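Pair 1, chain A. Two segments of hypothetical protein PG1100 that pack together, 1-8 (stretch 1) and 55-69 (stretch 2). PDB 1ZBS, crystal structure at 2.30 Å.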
# COMPACT_ATOMS: atom_id res chain seq x y z
N MSE A 1 -42.10 -5.32 13.37
CA MSE A 1 -41.18 -4.59 12.46
C MSE A 1 -39.79 -5.24 12.44
O MSE A 1 -39.48 -6.09 13.27
CB MSE A 1 -41.09 -3.11 12.87
CG MSE A 1 -40.91 -2.85 14.36
SE MSE A 1 -41.15 -0.97 14.83
CE MSE A 1 -43.09 -0.89 14.79
N ILE A 2 -38.98 -4.83 11.47
CA ILE A 2 -37.64 -5.38 11.32
C ILE A 2 -36.51 -4.37 11.48
O ILE A 2 -36.72 -3.16 11.36
CB ILE A 2 -37.48 -6.07 9.94
CG1 ILE A 2 -37.68 -5.03 8.83
CG2 ILE A 2 -38.47 -7.21 9.82
CD1 ILE A 2 -37.42 -5.57 7.43
N LEU A 3 -35.32 -4.89 11.76
CA LEU A 3 -34.12 -4.07 11.93
C LEU A 3 -33.12 -4.43 10.84
O LEU A 3 -32.68 -5.58 10.72
CB LEU A 3 -33.49 -4.32 13.31
CG LEU A 3 -32.21 -3.52 13.58
CD1 LEU A 3 -32.53 -2.02 13.52
CD2 LEU A 3 -31.62 -3.89 14.94
N ILE A 4 -32.75 -3.45 10.03
CA ILE A 4 -31.80 -3.70 8.96
C ILE A 4 -30.51 -2.91 9.18
O ILE A 4 -30.54 -1.69 9.42
CB ILE A 4 -32.38 -3.34 7.57
CG1 ILE A 4 -33.68 -4.13 7.33
CG2 ILE A 4 -31.37 -3.69 6.49
CD1 ILE A 4 -34.38 -3.77 6.05
N GLY A 5 -29.39 -3.61 9.10
CA GLY A 5 -28.11 -2.97 9.29
C GLY A 5 -27.15 -3.23 8.15
O GLY A 5 -27.02 -4.36 7.68
N ASP A 6 -26.49 -2.17 7.70
CA ASP A 6 -25.52 -2.25 6.62
C ASP A 6 -24.22 -1.62 7.11
O ASP A 6 -24.12 -0.40 7.22
CB ASP A 6 -26.03 -1.51 5.40
CG ASP A 6 -25.27 -1.87 4.15
OD1 ASP A 6 -25.34 -3.04 3.73
OD2 ASP A 6 -24.59 -0.98 3.58
N SER A 7 -23.24 -2.46 7.42
CA SER A 7 -21.95 -1.99 7.92
C SER A 7 -20.84 -1.99 6.89
O SER A 7 -20.62 -2.98 6.18
CB SER A 7 -21.52 -2.84 9.12
OG SER A 7 -20.26 -2.42 9.62
N GLY A 8 -20.12 -0.88 6.83
CA GLY A 8 -19.01 -0.74 5.90
C GLY A 8 -17.73 -0.50 6.68
O GLY A 8 -17.72 -0.56 7.91
N GLN A 55 -36.90 1.60 22.37
CA GLN A 55 -38.29 2.06 22.35
C GLN A 55 -39.12 0.95 21.74
O GLN A 55 -39.98 0.35 22.38
CB GLN A 55 -38.42 3.32 21.49
CG GLN A 55 -39.22 4.47 22.12
CD GLN A 55 -40.55 4.01 22.70
OE1 GLN A 55 -40.59 3.25 23.67
NE2 GLN A 55 -41.66 4.48 22.11
N LYS A 56 -38.85 0.66 20.47
CA LYS A 56 -39.58 -0.40 19.79
C LYS A 56 -38.67 -1.61 19.77
O LYS A 56 -38.72 -2.42 18.85
CB LYS A 56 -39.92 0.00 18.37
CG LYS A 56 -38.73 0.48 17.60
CD LYS A 56 -38.75 1.97 17.51
CE LYS A 56 -39.78 2.43 16.50
NZ LYS A 56 -39.54 3.89 16.26
N ALA A 57 -37.82 -1.71 20.78
CA ALA A 57 -36.89 -2.82 20.88
C ALA A 57 -37.63 -4.15 21.00
O ALA A 57 -37.08 -5.20 20.68
CB ALA A 57 -35.98 -2.63 22.09
N SER A 58 -38.87 -4.09 21.46
CA SER A 58 -39.67 -5.31 21.63
C SER A 58 -40.53 -5.58 20.40
O SER A 58 -41.14 -6.65 20.27
CB SER A 58 -40.53 -5.18 22.89
OG SER A 58 -41.19 -3.93 22.92
N SER A 59 -40.56 -4.61 19.49
CA SER A 59 -41.32 -4.70 18.26
C SER A 59 -40.46 -5.34 17.16
O SER A 59 -40.96 -5.65 16.08
CB SER A 59 -41.77 -3.31 17.80
OG SER A 59 -42.52 -2.64 18.81
N ILE A 60 -39.18 -5.52 17.44
CA ILE A 60 -38.27 -6.12 16.47
C ILE A 60 -38.47 -7.62 16.42
O ILE A 60 -38.02 -8.35 17.30
CB ILE A 60 -36.80 -5.84 16.82
CG1 ILE A 60 -36.57 -4.34 16.93
CG2 ILE A 60 -35.91 -6.44 15.75
CD1 ILE A 60 -36.92 -3.56 15.69
N ARG A 61 -39.13 -8.07 15.36
CA ARG A 61 -39.44 -9.49 15.17
C ARG A 61 -38.35 -10.21 14.38
O ARG A 61 -38.30 -11.45 14.34
CB ARG A 61 -40.79 -9.62 14.47
CG ARG A 61 -41.96 -9.04 15.27
CD ARG A 61 -42.59 -10.09 16.18
NE ARG A 61 -41.63 -10.62 17.14
CZ ARG A 61 -41.08 -9.91 18.11
NH1 ARG A 61 -40.22 -10.47 18.95
NH2 ARG A 61 -41.38 -8.62 18.25
N ALA A 62 -37.48 -9.44 13.75
CA ALA A 62 -36.38 -9.99 12.97
C ALA A 62 -35.36 -8.90 12.69
O ALA A 62 -35.69 -7.71 12.69
CB ALA A 62 -36.90 -10.57 11.65
N VAL A 63 -34.13 -9.33 12.48
CA VAL A 63 -33.01 -8.43 12.20
C VAL A 63 -32.14 -9.04 11.09
O VAL A 63 -31.84 -10.24 11.10
CB VAL A 63 -32.15 -8.18 13.48
CG1 VAL A 63 -32.09 -9.44 14.32
CG2 VAL A 63 -30.74 -7.76 13.09
N TYR A 64 -31.77 -8.19 10.14
CA TYR A 64 -30.94 -8.58 9.00
C TYR A 64 -29.73 -7.65 8.94
O TYR A 64 -29.86 -6.44 8.71
CB TYR A 64 -31.74 -8.49 7.68
CG TYR A 64 -33.04 -9.26 7.68
CD1 TYR A 64 -34.25 -8.63 7.99
CD2 TYR A 64 -33.07 -10.61 7.36
CE1 TYR A 64 -35.46 -9.33 7.97
CE2 TYR A 64 -34.27 -11.32 7.35
CZ TYR A 64 -35.46 -10.68 7.65
OH TYR A 64 -36.65 -11.38 7.60
N PHE A 65 -28.56 -8.23 9.16
CA PHE A 65 -27.32 -7.47 9.17
C PHE A 65 -26.43 -7.81 7.98
O PHE A 65 -26.25 -8.97 7.63
CB PHE A 65 -26.57 -7.74 10.47
CG PHE A 65 -25.36 -6.87 10.67
CD1 PHE A 65 -24.13 -7.24 10.15
CD2 PHE A 65 -25.48 -5.66 11.34
CE1 PHE A 65 -23.02 -6.42 10.30
CE2 PHE A 65 -24.38 -4.82 11.50
CZ PHE A 65 -23.15 -5.20 10.97
N TYR A 66 -25.90 -6.77 7.36
CA TYR A 66 -25.01 -6.90 6.22
C TYR A 66 -23.77 -6.07 6.50
O TYR A 66 -23.87 -4.87 6.78
CB TYR A 66 -25.70 -6.38 4.96
CG TYR A 66 -26.91 -7.19 4.54
CD1 TYR A 66 -26.76 -8.45 3.96
CD2 TYR A 66 -28.20 -6.70 4.74
CE1 TYR A 66 -27.86 -9.20 3.57
CE2 TYR A 66 -29.32 -7.44 4.35
CZ TYR A 66 -29.14 -8.69 3.77
OH TYR A 66 -30.22 -9.44 3.37
N GLY A 67 -22.60 -6.70 6.45
CA GLY A 67 -21.38 -5.97 6.71
C GLY A 67 -20.12 -6.66 6.23
O GLY A 67 -20.07 -7.89 6.17
N ALA A 68 -19.11 -5.88 5.88
CA ALA A 68 -17.84 -6.44 5.42
C ALA A 68 -17.15 -7.13 6.59
O ALA A 68 -17.02 -6.55 7.67
CB ALA A 68 -16.95 -5.34 4.86
N GLY A 69 -16.73 -8.37 6.39
CA GLY A 69 -16.06 -9.12 7.44
C GLY A 69 -16.98 -10.19 8.00
O GLY A 69 -16.57 -11.04 8.79

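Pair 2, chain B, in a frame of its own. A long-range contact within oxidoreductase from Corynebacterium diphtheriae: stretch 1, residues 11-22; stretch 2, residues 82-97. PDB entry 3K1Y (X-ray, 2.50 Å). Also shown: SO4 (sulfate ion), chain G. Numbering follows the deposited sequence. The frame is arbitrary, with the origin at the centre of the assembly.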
# COMPACT_ATOMS: atom_id res chain seq x y z
N MSE B 11 -29.51 13.39 -20.11
CA MSE B 11 -29.06 12.01 -20.07
C MSE B 11 -27.61 11.97 -19.64
O MSE B 11 -26.71 12.38 -20.37
CB MSE B 11 -29.23 11.27 -21.40
CG MSE B 11 -28.82 9.80 -21.26
SE MSE B 11 -29.83 8.48 -22.27
CE MSE B 11 -28.59 8.31 -23.74
N ARG B 12 -27.41 11.49 -18.43
CA ARG B 12 -26.09 11.39 -17.86
C ARG B 12 -25.35 10.25 -18.54
O ARG B 12 -25.97 9.32 -19.07
CB ARG B 12 -26.21 11.13 -16.36
CG ARG B 12 -27.09 12.14 -15.63
CD ARG B 12 -26.44 13.52 -15.52
NE ARG B 12 -27.30 14.44 -14.78
CZ ARG B 12 -26.94 15.66 -14.37
NH1 ARG B 12 -25.72 16.13 -14.63
NH2 ARG B 12 -27.80 16.41 -13.70
N THR B 13 -24.03 10.34 -18.54
CA THR B 13 -23.18 9.33 -19.16
C THR B 13 -22.38 8.60 -18.09
O THR B 13 -22.06 9.17 -17.04
CB THR B 13 -22.20 9.98 -20.15
OG1 THR B 13 -21.52 11.06 -19.50
CG2 THR B 13 -22.95 10.50 -21.38
N LEU B 14 -22.06 7.34 -18.36
CA LEU B 14 -21.26 6.51 -17.46
C LEU B 14 -20.25 5.74 -18.30
O LEU B 14 -20.60 5.14 -19.32
CB LEU B 14 -22.14 5.51 -16.69
CG LEU B 14 -21.38 4.52 -15.80
CD1 LEU B 14 -20.61 5.28 -14.72
CD2 LEU B 14 -22.36 3.53 -15.15
N ALA B 15 -18.98 5.78 -17.90
CA ALA B 15 -17.95 5.05 -18.62
C ALA B 15 -17.57 3.85 -17.74
O ALA B 15 -17.50 3.96 -16.51
CB ALA B 15 -16.74 5.95 -18.87
N VAL B 16 -17.34 2.69 -18.35
CA VAL B 16 -16.99 1.50 -17.58
C VAL B 16 -15.80 0.81 -18.21
O VAL B 16 -15.87 0.37 -19.36
CB VAL B 16 -18.18 0.50 -17.54
CG1 VAL B 16 -17.77 -0.79 -16.81
CG2 VAL B 16 -19.38 1.14 -16.85
N ILE B 17 -14.69 0.73 -17.47
CA ILE B 17 -13.50 0.07 -17.98
C ILE B 17 -13.46 -1.33 -17.38
O ILE B 17 -13.60 -1.50 -16.17
CB ILE B 17 -12.19 0.79 -17.56
CG1 ILE B 17 -12.24 2.28 -17.94
CG2 ILE B 17 -11.00 0.13 -18.23
CD1 ILE B 17 -12.41 2.54 -19.41
N SER B 18 -13.27 -2.33 -18.23
CA SER B 18 -13.22 -3.71 -17.76
C SER B 18 -12.00 -4.38 -18.38
O SER B 18 -11.89 -4.47 -19.60
CB SER B 18 -14.50 -4.44 -18.17
OG SER B 18 -14.60 -5.68 -17.50
N ALA B 19 -11.09 -4.85 -17.52
CA ALA B 19 -9.83 -5.46 -17.98
C ALA B 19 -9.75 -6.99 -17.99
O ALA B 19 -8.66 -7.56 -17.98
CB ALA B 19 -8.66 -4.87 -17.16
N GLY B 20 -10.90 -7.66 -18.01
CA GLY B 20 -10.89 -9.11 -18.02
C GLY B 20 -10.43 -9.68 -19.35
O GLY B 20 -10.63 -9.08 -20.40
N LEU B 21 -9.81 -10.86 -19.30
CA LEU B 21 -9.32 -11.50 -20.51
C LEU B 21 -9.97 -12.85 -20.84
O LEU B 21 -9.63 -13.44 -21.86
CB LEU B 21 -7.80 -11.69 -20.41
CG LEU B 21 -6.90 -10.51 -20.80
CD1 LEU B 21 -7.52 -9.19 -20.39
CD2 LEU B 21 -5.53 -10.69 -20.16
N SER B 22 -10.88 -13.32 -20.01
CA SER B 22 -11.53 -14.61 -20.26
C SER B 22 -12.92 -14.47 -20.86
O SER B 22 -13.61 -13.47 -20.65
CB SER B 22 -11.66 -15.43 -18.97
OG SER B 22 -10.40 -15.82 -18.46
N ALA B 82 -14.52 10.63 -24.65
CA ALA B 82 -15.81 10.40 -24.02
C ALA B 82 -15.57 10.16 -22.54
O ALA B 82 -16.32 10.65 -21.69
CB ALA B 82 -16.51 9.19 -24.65
N LEU B 83 -14.52 9.41 -22.22
CA LEU B 83 -14.18 9.12 -20.84
C LEU B 83 -14.10 10.42 -20.04
O LEU B 83 -14.81 10.58 -19.06
CB LEU B 83 -12.86 8.34 -20.76
CG LEU B 83 -12.24 8.02 -19.39
CD1 LEU B 83 -13.17 7.17 -18.54
CD2 LEU B 83 -10.93 7.29 -19.63
N SER B 84 -13.25 11.34 -20.48
CA SER B 84 -13.11 12.62 -19.79
C SER B 84 -14.42 13.40 -19.74
O SER B 84 -14.69 14.10 -18.77
CB SER B 84 -12.03 13.48 -20.45
OG SER B 84 -10.74 12.90 -20.33
N ALA B 85 -15.24 13.27 -20.78
CA ALA B 85 -16.51 13.97 -20.83
C ALA B 85 -17.61 13.29 -20.01
O ALA B 85 -18.69 13.86 -19.81
CB ALA B 85 -16.96 14.12 -22.28
N SER B 86 -17.33 12.09 -19.52
CA SER B 86 -18.31 11.34 -18.74
C SER B 86 -18.58 11.96 -17.38
O SER B 86 -17.75 12.69 -16.84
CB SER B 86 -17.85 9.90 -18.56
OG SER B 86 -17.70 9.29 -19.82
N ASP B 87 -19.75 11.65 -16.82
CA ASP B 87 -20.14 12.17 -15.51
C ASP B 87 -19.72 11.18 -14.42
O ASP B 87 -19.48 11.57 -13.27
CB ASP B 87 -21.66 12.37 -15.43
CG ASP B 87 -22.19 13.29 -16.52
OD1 ASP B 87 -21.58 14.35 -16.77
OD2 ASP B 87 -23.23 12.94 -17.11
N GLY B 88 -19.67 9.91 -14.79
CA GLY B 88 -19.30 8.88 -13.84
C GLY B 88 -18.38 7.88 -14.49
O GLY B 88 -18.24 7.86 -15.72
N LEU B 89 -17.76 7.03 -13.69
CA LEU B 89 -16.86 6.04 -14.23
C LEU B 89 -16.78 4.83 -13.34
O LEU B 89 -16.87 4.94 -12.12
CB LEU B 89 -15.46 6.62 -14.39
CG LEU B 89 -14.33 5.60 -14.53
CD1 LEU B 89 -14.36 5.03 -15.94
CD2 LEU B 89 -12.98 6.26 -14.23
N VAL B 90 -16.61 3.67 -13.96
CA VAL B 90 -16.48 2.41 -13.24
C VAL B 90 -15.29 1.68 -13.84
O VAL B 90 -15.15 1.59 -15.07
CB VAL B 90 -17.74 1.54 -13.41
CG1 VAL B 90 -17.51 0.15 -12.80
CG2 VAL B 90 -18.92 2.22 -12.75
N VAL B 91 -14.42 1.17 -12.98
CA VAL B 91 -13.24 0.44 -13.41
C VAL B 91 -13.21 -0.91 -12.71
O VAL B 91 -13.36 -0.99 -11.49
CB VAL B 91 -11.91 1.21 -13.10
CG1 VAL B 91 -11.87 2.51 -13.89
CG2 VAL B 91 -11.79 1.50 -11.60
N ALA B 92 -13.03 -1.97 -13.49
CA ALA B 92 -13.00 -3.31 -12.94
C ALA B 92 -11.77 -4.02 -13.46
O ALA B 92 -11.44 -3.91 -14.64
CB ALA B 92 -14.25 -4.07 -13.35
N THR B 93 -11.10 -4.74 -12.58
CA THR B 93 -9.90 -5.45 -12.98
C THR B 93 -9.76 -6.80 -12.32
O THR B 93 -10.12 -6.98 -11.16
CB THR B 93 -8.61 -4.65 -12.63
OG1 THR B 93 -7.46 -5.36 -13.10
CG2 THR B 93 -8.47 -4.49 -11.11
N PRO B 94 -9.29 -7.79 -13.08
CA PRO B 94 -9.10 -9.10 -12.46
C PRO B 94 -7.84 -8.87 -11.62
O PRO B 94 -7.23 -7.80 -11.69
CB PRO B 94 -8.85 -10.02 -13.67
CG PRO B 94 -8.33 -9.09 -14.72
CD PRO B 94 -9.19 -7.87 -14.54
N VAL B 95 -7.44 -9.84 -10.82
CA VAL B 95 -6.25 -9.64 -10.01
C VAL B 95 -5.15 -10.56 -10.48
O VAL B 95 -5.29 -11.78 -10.42
CB VAL B 95 -6.53 -9.91 -8.52
CG1 VAL B 95 -5.30 -9.53 -7.69
CG2 VAL B 95 -7.76 -9.11 -8.08
N PHE B 96 -4.07 -9.97 -10.97
CA PHE B 96 -2.93 -10.73 -11.46
C PHE B 96 -1.76 -10.37 -10.57
O PHE B 96 -1.53 -9.20 -10.27
CB PHE B 96 -2.60 -10.35 -12.92
CG PHE B 96 -3.62 -10.81 -13.93
CD1 PHE B 96 -4.81 -11.42 -13.53
CD2 PHE B 96 -3.41 -10.60 -15.29
CE1 PHE B 96 -5.77 -11.80 -14.47
CE2 PHE B 96 -4.35 -10.98 -16.24
CZ PHE B 96 -5.54 -11.58 -15.82
N LYS B 97 -1.02 -11.39 -10.15
CA LYS B 97 0.13 -11.21 -9.26
C LYS B 97 -0.16 -10.27 -8.09
O LYS B 97 0.65 -9.43 -7.74
CB LYS B 97 1.34 -10.72 -10.06
CG LYS B 97 1.83 -11.74 -11.11
CD LYS B 97 1.96 -13.14 -10.52
CE LYS B 97 2.77 -14.08 -11.40
NZ LYS B 97 2.18 -14.28 -12.75
S SO4 G . -11.68 -12.60 -16.24
O1 SO4 G . -11.90 -11.87 -15.11
O2 SO4 G . -12.39 -13.78 -16.00
O3 SO4 G . -12.16 -11.93 -17.35
O4 SO4 G . -10.31 -12.82 -16.44

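The sharpest difference between the two pairs lies at one matched position, where Gly5(A) of pair 1 coincides with Ile17(B) of pair 2. In pair 1 the bulk comes from the neighbouring strand: the ring of Phe65(A) leans over the glycine, with Gly5(A) O over one face of the ring, and an ideal CB on Gly5(A) would lie only 3.1 Å from Phe65(A) CD2. In pair 2 the sizes are reversed. Ile17(B) carries the larger side chain, its CB 4.1 Å from CG1 of Val91(B), the counterpart of Phe65(A), and its CG1 4.0 Å from Leu89(B) CD1.

Around this exchange the backbones hardly differ. Each pair joins two parallel strands, inclined by 8° in pair 1 and 10° in pair 2, and 14 central residues superpose with an RMSD of 0.5 Å. Through the middle of the strands the main-chain hydrogen bonds follow the same pattern in both pairs. Leu3(A) and its match Ala15(B) each use both backbone groups: Leu3(A) N donates to Ala62(A) O (3.0 Å) and Leu3(A) O accepts from Tyr64(A) N (2.8 Å), while Ala15(B) N donates to Gly88(B) O (3.1 Å) and Ala15(B) O accepts from Val90(B) N (2.7 Å). The alternation repeats two residues on, at Gly5(A) and Ile17(B).

Side chains then fill the same frame differently. On the face bearing Ile4(A), pair 1 sets Ile2(A) CG2 against the edge of the Tyr64(A) ring, 4.1 Å from CE1. Pair 2 has Val90(B) at the tyrosine's position, and Leu14(B), matching Ile2(A), reaches it through CD1, 4.0 Å from Val90(B) CG2. On the other face, Leu3(A) CB packs 4.0 Å from Ile60(A) CG2. Its match, Ala15(B), is smaller, and its CB meets Leu83(B) CD1 at 3.8 Å and Leu89(B) CD1 at 3.9 Å.

The entrance to the strands shows a polar variation. Met1(A), a selenomethionine, accepts at O from Arg61(A) N (2.9 Å). At the matched positions, Thr13(B) N donates to the side chain of Asp87(B) (OD2, 3.1 Å), and Asp87(B) N bonds Thr13(B) OG1 (3.3 Å) and, weakly, Thr13(B) O (3.4 Å). At the far end, Ser7(A) CB touches Phe65(A) CZ at 3.4 Å, whereas the matching Ala19(B) places CB 4.0 Å from Pro94(B) CD.

The principle is general: the same main-chain bonding pattern accompanies the same register, and bulk can be supplied from either strand.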